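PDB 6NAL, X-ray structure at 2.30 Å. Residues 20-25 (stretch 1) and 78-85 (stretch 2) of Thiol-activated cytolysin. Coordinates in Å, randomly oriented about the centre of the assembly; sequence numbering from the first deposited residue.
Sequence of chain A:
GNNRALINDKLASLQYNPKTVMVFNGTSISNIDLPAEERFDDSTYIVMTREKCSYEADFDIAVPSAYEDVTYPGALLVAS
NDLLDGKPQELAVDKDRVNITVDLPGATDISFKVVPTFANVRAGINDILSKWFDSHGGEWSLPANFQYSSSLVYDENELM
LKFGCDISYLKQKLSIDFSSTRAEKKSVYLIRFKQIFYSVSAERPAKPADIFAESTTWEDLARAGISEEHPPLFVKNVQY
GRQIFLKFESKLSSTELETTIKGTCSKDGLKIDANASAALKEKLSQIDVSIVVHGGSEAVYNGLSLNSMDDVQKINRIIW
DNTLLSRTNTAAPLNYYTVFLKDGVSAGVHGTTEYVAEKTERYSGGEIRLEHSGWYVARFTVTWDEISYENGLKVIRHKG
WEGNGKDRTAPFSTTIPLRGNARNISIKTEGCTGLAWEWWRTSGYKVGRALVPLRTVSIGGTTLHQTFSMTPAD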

# COMPACT_ATOMS: atom_id res chain seq x y z
N THR A 20 2.76 33.79 17.44
CA THR A 20 2.60 32.88 18.57
C THR A 20 1.60 33.34 19.62
O THR A 20 1.46 32.69 20.66
CB THR A 20 3.95 32.65 19.24
OG1 THR A 20 4.34 33.83 19.94
CG2 THR A 20 5.00 32.30 18.21
N VAL A 21 0.87 34.43 19.41
CA VAL A 21 0.00 34.88 20.48
C VAL A 21 -1.30 34.08 20.52
O VAL A 21 -1.83 33.79 21.60
CB VAL A 21 -0.24 36.41 20.37
CG1 VAL A 21 -1.07 36.75 19.17
CG2 VAL A 21 -0.92 36.91 21.59
N MSE A 22 -1.87 33.72 19.38
CA MSE A 22 -2.87 32.65 19.36
C MSE A 22 -2.28 31.47 18.55
O MSE A 22 -1.54 31.66 17.57
CB MSE A 22 -4.19 33.12 18.78
CG MSE A 22 -4.81 34.34 19.45
SE MSE A 22 -6.51 34.72 18.47
CE MSE A 22 -6.11 35.75 17.09
N VAL A 23 -2.57 30.25 18.99
CA VAL A 23 -2.05 29.03 18.37
C VAL A 23 -3.16 27.99 18.31
O VAL A 23 -3.79 27.69 19.33
CB VAL A 23 -0.85 28.46 19.13
CG1 VAL A 23 -1.26 28.18 20.54
CG2 VAL A 23 -0.35 27.14 18.46
N PHE A 24 -3.39 27.42 17.13
CA PHE A 24 -4.32 26.30 17.02
C PHE A 24 -3.76 25.16 17.84
O PHE A 24 -2.55 24.90 17.82
CB PHE A 24 -4.50 25.87 15.55
CG PHE A 24 -5.55 24.84 15.36
CD1 PHE A 24 -6.89 25.20 15.28
CD2 PHE A 24 -5.20 23.49 15.30
CE1 PHE A 24 -7.88 24.21 15.12
CE2 PHE A 24 -6.19 22.50 15.14
CZ PHE A 24 -7.52 22.84 15.05
N ASN A 25 -4.63 24.45 18.55
CA ASN A 25 -4.18 23.22 19.18
C ASN A 25 -4.95 22.01 18.68
O ASN A 25 -6.17 21.90 18.92
CB ASN A 25 -4.26 23.26 20.68
CG ASN A 25 -3.77 21.96 21.28
OD1 ASN A 25 -2.63 21.47 21.01
ND2 ASN A 25 -4.66 21.33 22.05
N VAL A 78 -10.10 41.18 22.14
CA VAL A 78 -8.79 40.87 22.74
C VAL A 78 -8.34 39.49 22.24
O VAL A 78 -9.05 38.49 22.35
CB VAL A 78 -8.79 40.95 24.29
CG1 VAL A 78 -9.52 42.21 24.79
CG2 VAL A 78 -9.36 39.72 24.95
N ALA A 79 -7.15 39.45 21.66
CA ALA A 79 -6.64 38.19 21.12
C ALA A 79 -6.48 37.18 22.24
O ALA A 79 -6.05 37.51 23.36
CB ALA A 79 -5.32 38.43 20.40
N SER A 80 -6.84 35.95 21.95
CA SER A 80 -6.95 34.93 22.98
C SER A 80 -7.13 33.59 22.29
O SER A 80 -7.85 33.51 21.28
CB SER A 80 -8.14 35.21 23.90
OG SER A 80 -8.37 34.08 24.68
N ASN A 81 -6.52 32.54 22.84
CA ASN A 81 -6.77 31.22 22.29
C ASN A 81 -8.25 30.90 22.27
O ASN A 81 -8.70 30.12 21.44
CB ASN A 81 -6.02 30.17 23.08
CG ASN A 81 -4.58 30.20 22.78
OD1 ASN A 81 -4.18 30.33 21.61
ND2 ASN A 81 -3.77 30.12 23.81
N ASP A 82 -9.03 31.49 23.17
CA ASP A 82 -10.46 31.16 23.18
C ASP A 82 -11.21 31.72 21.96
O ASP A 82 -12.30 31.22 21.63
CB ASP A 82 -11.01 31.60 24.54
CG ASP A 82 -10.27 30.88 25.73
OD1 ASP A 82 -9.15 31.29 26.12
OD2 ASP A 82 -10.79 29.87 26.27
N LEU A 83 -10.61 32.65 21.20
CA LEU A 83 -11.15 32.98 19.89
C LEU A 83 -11.13 31.76 18.94
O LEU A 83 -12.12 31.47 18.26
CB LEU A 83 -10.35 34.18 19.36
CG LEU A 83 -10.73 34.74 18.00
CD1 LEU A 83 -10.42 36.21 17.95
CD2 LEU A 83 -10.00 34.04 16.88
N LEU A 84 -10.04 30.98 18.93
CA LEU A 84 -9.98 29.82 18.02
C LEU A 84 -11.03 28.78 18.39
O LEU A 84 -11.51 28.06 17.51
CB LEU A 84 -8.58 29.20 18.04
CG LEU A 84 -7.46 30.20 17.77
CD1 LEU A 84 -6.11 29.53 17.74
CD2 LEU A 84 -7.67 31.03 16.49
N ASP A 85 -11.37 28.67 19.68
CA ASP A 85 -12.37 27.73 20.19
C ASP A 85 -13.81 28.25 20.08
O ASP A 85 -14.71 27.68 20.72
CB ASP A 85 -12.09 27.38 21.67
CG ASP A 85 -10.60 26.99 21.95
OD1 ASP A 85 -10.00 26.27 21.12
OD2 ASP A 85 -10.04 27.40 23.01

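Contact between residues 20-25 and 78-85 of Thiol-activated cytolysin, two segments of one chain that bury 387 Å² between them, both sides summed. Stretch 1 has no regular helix or strand; stretch 2 leads through a loop into a short, weakly bonded helix at about 81-84. Thr-20 lies beyond reach of stretch 2, and its OG1 is hydrogen-bonded elsewhere in the structure. Val-21 marks the start of the contact, but loosely: its carbonyl O is 4.2 Å from Asn-81 OD1, a proximity and not a bond.

Met-22, present as selenomethionine, is the centre of the interface and has the largest covered area, 113 Å². Its CA-to-CB bond points sideways, and the side chain, with rotamers m, t and m, reaches in among the residues of stretch 2. This course brings it against three apolar side chains: CG is 4.2 Å from Ala-79 CB, CB is 4.2 Å from Leu-84 CD1, and SE is 3.9 Å from Leu-83 CD2. All three partners direct their CA-to-CB bonds toward stretch 1, so the buried side chain rests among methyl groups. SE also comes within 3.3 Å of the backbone oxygen Ser-80 O. That same oxygen accepts from Leu-83 N at 2.9 Å, within the turn that begins the helix. The turn is further held by a capping bond, in which Ser-80 OG, at the N-cap position, accepts from Asp-82 N at 3.1 Å.

Val-23 makes the single hydrogen bond between the stretches: its N donates to Asn-81 OD1 at 3.1 Å, with a nearly straight N-H...O angle of 168°. Although the CA-to-CB bond of Asn-81 points sideways, the end of its side chain comes nearer to stretch 1, placing the amide oxygen in line with this backbone donor. The bond falls where the chains run close, with Met-22 CA and Asn-81 CA 5.1 Å apart. The Val-23 side chain starts away from stretch 2, yet its CG1 still lies 3.8 Å from Asn-81 OD1.

Farther along, Leu-84 packs against the backbone of stretch 1: its CD1 is 3.4 Å from Val-23 O and 3.5 Å from Phe-24 N. The same methyl that meets Met-22 CB thus also covers the peptide link between Val-23 and Phe-24. Phe-24 directs its CA-to-CB bond away, and its ring takes no close part in the contact. By Asn-25 the contact has ended.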